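Local structure of benzoylformate Decarboxylase (Polynucleobacter necessarius, 4K9Q) at residues Gln212-Gly217 / Asn387-Phe392; His353-Val358 / Asp502-Ala507. The protein probably catalyses the thiamine diphosphate- and magnesium-dependent decarboxylation of benzoylformate to benzaldehyde and carbon dioxide. One frame throughout, in Å; residues are numbered along the deposited sequence. Where two conformers were deposited one is given.

Contact 1 (Gln212-Gly217 / Asn387-Phe392); sequences QAWSDG and NQPDTF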
loop_
_atom_site.group_PDB
_atom_site.type_symbol
_atom_site.label_atom_id
_atom_site.label_comp_id
_atom_site.label_asym_id
_atom_site.label_seq_id
_atom_site.Cartn_x
_atom_site.Cartn_y
_atom_site.Cartn_z
ATOM N N GLN A 212 -20.327 -11.551 24.951
ATOM C CA GLN A 212 -20.940 -12.011 26.196
ATOM C C GLN A 212 -22.416 -12.342 26.024
ATOM O O GLN A 212 -23.234 -12.055 26.900
ATOM C CB GLN A 212 -20.705 -11.003 27.328
ATOM C CG GLN A 212 -19.222 -10.859 27.642
ATOM C CD GLN A 212 -18.921 -9.977 28.833
ATOM O OE1 GLN A 212 -18.938 -8.749 28.732
ATOM N NE2 GLN A 212 -18.618 -10.601 29.966
ATOM N N ALA A 213 -22.739 -12.960 24.891
ATOM C CA ALA A 213 -24.123 -13.286 24.538
ATOM C C ALA A 213 -24.505 -14.733 24.849
ATOM O O ALA A 213 -25.510 -15.232 24.348
ATOM C CB ALA A 213 -24.370 -12.989 23.059
ATOM N N TRP A 214 -23.691 -15.400 25.660
ATOM C CA TRP A 214 -23.870 -16.815 25.983
ATOM C C TRP A 214 -25.322 -17.139 26.353
ATOM O O TRP A 214 -25.961 -17.992 25.728
ATOM C CB TRP A 214 -22.919 -17.179 27.129
ATOM C CG TRP A 214 -22.895 -18.609 27.555
ATOM C CD1 TRP A 214 -23.670 -19.192 28.517
ATOM C CD2 TRP A 214 -22.018 -19.638 27.067
ATOM N NE1 TRP A 214 -23.340 -20.521 28.647
ATOM C CE2 TRP A 214 -22.330 -20.820 27.771
ATOM C CE3 TRP A 214 -21.008 -19.673 26.100
ATOM C CZ2 TRP A 214 -21.662 -22.033 27.538
ATOM C CZ3 TRP A 214 -20.331 -20.885 25.877
ATOM C CH2 TRP A 214 -20.671 -22.041 26.590
ATOM N N SER A 215 -25.855 -16.437 27.351
ATOM C CA SER A 215 -27.200 -16.730 27.831
ATOM C C SER A 215 -28.268 -16.366 26.804
ATOM O O SER A 215 -29.287 -17.052 26.696
ATOM C CB SER A 215 -27.474 -16.017 29.152
ATOM O OG SER A 215 -27.555 -14.621 28.962
ATOM N N ASP A 216 -28.034 -15.300 26.046
ATOM C CA ASP A 216 -28.962 -14.878 25.002
ATOM C C ASP A 216 -29.019 -15.871 23.844
ATOM O O ASP A 216 -30.063 -16.055 23.230
ATOM C CB ASP A 216 -28.590 -13.489 24.490
ATOM C CG ASP A 216 -28.349 -12.509 25.621
ATOM O OD1 ASP A 216 -27.181 -12.374 26.058
ATOM O OD2 ASP A 216 -29.332 -11.892 26.086
ATOM N N GLY A 217 -27.892 -16.512 23.551
ATOM C CA GLY A 217 -27.863 -17.553 22.536
ATOM C C GLY A 217 -28.637 -18.777 22.997
ATOM O O GLY A 217 -29.309 -19.429 22.198
ATOM N N ASN A 387 -19.027 -26.102 28.701
ATOM C CA ASN A 387 -20.380 -25.691 29.080
ATOM C C ASN A 387 -20.454 -24.394 29.882
ATOM O O ASN A 387 -21.471 -24.098 30.513
ATOM C CB ASN A 387 -21.124 -26.829 29.795
ATOM C CG ASN A 387 -20.475 -27.234 31.102
ATOM O OD1 ASN A 387 -19.585 -26.554 31.620
ATOM N ND2 ASN A 387 -20.933 -28.351 31.655
ATOM N N GLN A 388 -19.380 -23.611 29.827
ATOM C CA GLN A 388 -19.342 -22.302 30.465
ATOM C C GLN A 388 -18.673 -21.325 29.509
ATOM O O GLN A 388 -17.812 -21.725 28.721
ATOM C CB GLN A 388 -18.569 -22.348 31.791
ATOM C CG GLN A 388 -19.205 -23.199 32.888
ATOM C CD GLN A 388 -20.600 -22.721 33.288
ATOM O OE1 GLN A 388 -20.938 -21.539 33.157
ATOM N NE2 GLN A 388 -21.424 -23.650 33.772
ATOM N N PRO A 389 -19.070 -20.040 29.565
ATOM C CA PRO A 389 -18.412 -19.011 28.757
ATOM C C PRO A 389 -16.974 -18.772 29.233
ATOM O O PRO A 389 -16.601 -19.194 30.341
ATOM C CB PRO A 389 -19.266 -17.757 29.019
ATOM C CG PRO A 389 -19.825 -17.988 30.379
ATOM C CD PRO A 389 -20.096 -19.467 30.455
ATOM N N ASP A 390 -16.190 -18.112 28.380
ATOM C CA ASP A 390 -14.828 -17.684 28.703
ATOM C C ASP A 390 -13.988 -18.804 29.296
ATOM O O ASP A 390 -13.245 -18.597 30.264
ATOM C CB ASP A 390 -14.846 -16.485 29.648
ATOM C CG ASP A 390 -15.493 -15.260 29.022
ATOM O OD1 ASP A 390 -15.703 -15.254 27.782
ATOM O OD2 ASP A 390 -15.794 -14.305 29.770
ATOM N N THR A 391 -14.092 -19.977 28.687
ATOM C CA THR A 391 -13.406 -21.163 29.156
ATOM C C THR A 391 -12.479 -21.737 28.078
ATOM O O THR A 391 -11.311 -22.033 28.362
ATOM C CB THR A 391 -14.440 -22.200 29.661
ATOM O OG1 THR A 391 -15.067 -21.670 30.836
ATOM C CG2 THR A 391 -13.793 -23.547 29.990
ATOM N N PHE A 392 -12.983 -21.863 26.849
ATOM C CA PHE A 392 -12.179 -22.406 25.746
ATOM C C PHE A 392 -11.699 -21.326 24.787
ATOM O O PHE A 392 -12.484 -20.467 24.352
ATOM C CB PHE A 392 -12.950 -23.467 24.960
ATOM C CG PHE A 392 -12.219 -23.953 23.738
ATOM C CD1 PHE A 392 -11.205 -24.894 23.856
ATOM C CD2 PHE A 392 -12.529 -23.458 22.477
ATOM C CE1 PHE A 392 -10.510 -25.337 22.726
ATOM C CE2 PHE A 392 -11.842 -23.894 21.352
ATOM C CZ PHE A 392 -10.834 -24.839 21.479
HETATM O O HOH W 1 -18.322 -13.389 29.951
HETATM O O HOH W 2 -24.317 -22.533 30.458
#
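Trp214 lays one face of its indole against Pro389 and the peptide leading into it. The contact over that face is a CH-pi interaction: Pro389 CD stands 3.8 Å from the centroid of the five-membered ring, only 10° off the ring normal. Farther along the same face, Pro389 N lies over the ring centre and Gln388 C toward the rim, and Trp214 CH2 is 3.6 Å from Gln388 O. Trp214 CZ2 meets Asn387 C at 3.5 Å, approaching obliquely. With CG anti to the backbone N (chi1 -177°), the indole reaches outward from the first turn of its helix to meet the loop, and the two side chains cross at about a right angle.

No direct hydrogen bond spans the segments; two waters do that work. One, in the indole plane, accepts from Trp214 NE1 at 2.9 Å and donates to Asn387 O, linking the indole N-H to the loop backbone. Another accepts from Gln212 NE2 at 2.8 Å and donates to Asp390 OD2 at 2.7 Å.

Within the loop, Thr391 OG1 donates to Pro389 O from above the carbonyl plane. Salt bridges to Arg62 and Arg236 hold Asp390 OD1, and Asn387 ND2 bonds to Asp242.

On the other side, Gln212 ends one helix in a Schellman motif and Ala213 occupies the N-cap position of the next. The whole is a proline-on-tryptophan CH-pi contact joining the Rossmann-like central domain to the C-terminal cofactor-binding domain of a thiamine diphosphate enzyme.

Contact 2 (His353-Val358 / Asp502-Ala507); sequences HAVLEV and DELKTA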
loop_
_atom_site.group_PDB
_atom_site.type_symbol
_atom_site.label_atom_id
_atom_site.label_comp_id
_atom_site.label_asym_id
_atom_site.label_seq_id
_atom_site.Cartn_x
_atom_site.Cartn_y
_atom_site.Cartn_z
ATOM N N HIS A 353 -7.247 -39.891 22.245
ATOM C CA HIS A 353 -8.563 -39.799 22.882
ATOM C C HIS A 353 -8.455 -40.266 24.343
ATOM O O HIS A 353 -9.079 -39.691 25.231
ATOM C CB HIS A 353 -9.615 -40.616 22.123
ATOM C CG HIS A 353 -11.034 -40.270 22.470
ATOM N ND1 HIS A 353 -11.612 -40.601 23.678
ATOM C CD2 HIS A 353 -11.999 -39.647 21.751
ATOM C CE1 HIS A 353 -12.869 -40.191 23.691
ATOM N NE2 HIS A 353 -13.128 -39.611 22.532
ATOM N N ALA A 354 -7.652 -41.294 24.601
ATOM C CA ALA A 354 -7.513 -41.771 25.976
ATOM C C ALA A 354 -6.747 -40.760 26.820
ATOM O O ALA A 354 -7.087 -40.522 27.975
ATOM C CB ALA A 354 -6.836 -43.129 26.011
ATOM N N VAL A 355 -5.706 -40.166 26.239
ATOM C CA VAL A 355 -4.961 -39.106 26.913
ATOM C C VAL A 355 -5.920 -37.979 27.312
ATOM O O VAL A 355 -5.912 -37.514 28.456
ATOM C CB VAL A 355 -3.818 -38.556 26.027
ATOM C CG1 VAL A 355 -3.175 -37.321 26.670
ATOM C CG2 VAL A 355 -2.772 -39.639 25.792
ATOM N N LEU A 356 -6.755 -37.557 26.369
ATOM C CA LEU A 356 -7.727 -36.501 26.633
ATOM C C LEU A 356 -8.717 -36.880 27.739
ATOM O O LEU A 356 -9.014 -36.065 28.615
ATOM C CB LEU A 356 -8.469 -36.125 25.355
ATOM C CG LEU A 356 -7.633 -35.392 24.304
ATOM C CD1 LEU A 356 -8.313 -35.498 22.963
ATOM C CD2 LEU A 356 -7.384 -33.927 24.711
ATOM N N GLU A 357 -9.223 -38.111 27.699
ATOM C CA GLU A 357 -10.118 -38.603 28.748
ATOM C C GLU A 357 -9.479 -38.539 30.130
ATOM O O GLU A 357 -10.135 -38.168 31.104
ATOM C CB GLU A 357 -10.542 -40.041 28.468
ATOM C CG GLU A 357 -11.513 -40.202 27.313
ATOM C CD GLU A 357 -11.788 -41.664 27.041
ATOM O OE1 GLU A 357 -12.269 -42.345 27.972
ATOM O OE2 GLU A 357 -11.499 -42.137 25.917
ATOM N N VAL A 358 -8.204 -38.913 30.216
ATOM C CA VAL A 358 -7.476 -38.853 31.484
ATOM C C VAL A 358 -7.358 -37.413 31.990
ATOM O O VAL A 358 -7.518 -37.135 33.179
ATOM C CB VAL A 358 -6.092 -39.525 31.374
ATOM C CG1 VAL A 358 -5.264 -39.264 32.624
ATOM C CG2 VAL A 358 -6.277 -41.017 31.152
ATOM N N ASP A 502 -1.363 -43.750 33.853
ATOM C CA ASP A 502 -1.241 -43.509 35.292
ATOM C C ASP A 502 -0.189 -42.438 35.596
ATOM O O ASP A 502 -0.382 -41.585 36.464
ATOM C CB ASP A 502 -0.936 -44.801 36.058
ATOM C CG ASP A 502 -0.985 -44.603 37.561
ATOM O OD1 ASP A 502 0.065 -44.750 38.226
ATOM O OD2 ASP A 502 -2.076 -44.269 38.078
ATOM N N GLU A 503 0.928 -42.479 34.882
ATOM C CA GLU A 503 1.944 -41.443 35.037
ATOM C C GLU A 503 1.385 -40.084 34.627
ATOM O O GLU A 503 1.657 -39.073 35.275
ATOM C CB GLU A 503 3.190 -41.774 34.222
ATOM C CG GLU A 503 4.003 -42.933 34.808
ATOM C CD GLU A 503 5.222 -43.284 33.983
ATOM O OE1 GLU A 503 5.557 -42.530 33.044
ATOM O OE2 GLU A 503 5.854 -44.322 34.282
ATOM N N LEU A 504 0.602 -40.069 33.550
ATOM C CA LEU A 504 -0.044 -38.833 33.126
ATOM C C LEU A 504 -0.949 -38.287 34.219
ATOM O O LEU A 504 -0.920 -37.098 34.512
ATOM C CB LEU A 504 -0.856 -39.054 31.843
ATOM C CG LEU A 504 -1.699 -37.860 31.387
ATOM C CD1 LEU A 504 -0.809 -36.660 31.092
ATOM C CD2 LEU A 504 -2.491 -38.267 30.164
ATOM N N LYS A 505 -1.772 -39.146 34.814
ATOM C CA LYS A 505 -2.658 -38.689 35.876
ATOM C C LYS A 505 -1.860 -38.037 36.999
ATOM O O LYS A 505 -2.192 -36.945 37.463
ATOM C CB LYS A 505 -3.503 -39.842 36.422
ATOM C CG LYS A 505 -4.309 -39.468 37.656
ATOM C CD LYS A 505 -5.065 -40.658 38.202
ATOM C CE LYS A 505 -5.748 -40.288 39.506
ATOM N NZ LYS A 505 -6.502 -41.438 40.076
ATOM N N THR A 506 -0.798 -38.707 37.430
ATOM C CA THR A 506 0.020 -38.199 38.528
ATOM C C THR A 506 0.644 -36.852 38.176
ATOM O O THR A 506 0.636 -35.919 38.982
ATOM C CB THR A 506 1.136 -39.181 38.897
ATOM O OG1 THR A 506 0.548 -40.428 39.286
ATOM C CG2 THR A 506 1.967 -38.633 40.050
ATOM N N ALA A 507 1.204 -36.759 36.977
ATOM C CA ALA A 507 1.858 -35.523 36.550
ATOM C C ALA A 507 0.863 -34.362 36.425
ATOM O O ALA A 507 1.168 -33.219 36.790
ATOM C CB ALA A 507 2.596 -35.746 35.242
#
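Glu357 OE2 is gripped by two N-H groups on a flank of helix 353-358 that does not meet helix 502-507. His353 ND1, one helical turn earlier, donates to it at 2.7 Å in the imidazole plane, reaching the anti side of the carboxylate 25° out of its plane; Glu343 N is the second donor. His353 NE2 bonds in turn to Asp382 OD2; both ring nitrogens are thus engaged, which should hold the imidazole in its orientation.

The helix-helix contact itself is apolar. Leu504 pushes its CD2 methyl against two valines one turn apart, 3.7 Å from Val355 CG1 and 3.8 Å from Val358 CG1. In both valines CG1 is anti to the backbone N (chi1 near 172°), which places the two methyls to receive the same leucine branch. Val358 CG1 also brushes Lys505 CB at 4.2 Å, while the lysine stretches its amine away. The axes approach to 10.1 Å and cross at -36°, running in broadly the same sense. Strand 517-523 lies beneath both helices, Val355 resting on Val522 and Leu504 on Ile520 and Val522, as in a layered alpha/beta domain.

With no hydrogen bond between these helical segments, their association rests on buried methyl packing, while His353 and Glu357 find their partners in each other, in Glu343 N and in Asp382.

Overall arrangement
Contact 1 joins the central domain to the C-terminal cofactor-binding domain, whereas contact 2 joins two helices packed on the sheet of the latter. Their centres are 27 Å apart and their nearest atoms about 9 Å, without touching; along the chain their segments alternate. His353 and Leu356 of contact 2 pack on helix 377-383, and the loop of contact 1 follows that helix in the chain. Contact 1 lies away from the annotated sites. Contact 2 lies nearer the cofactor, the side chain of Val355 being about 9 Å from that of Cys373, about 12 Å from a bound thiamine diphosphate and about 13 Å from a bound magnesium ion.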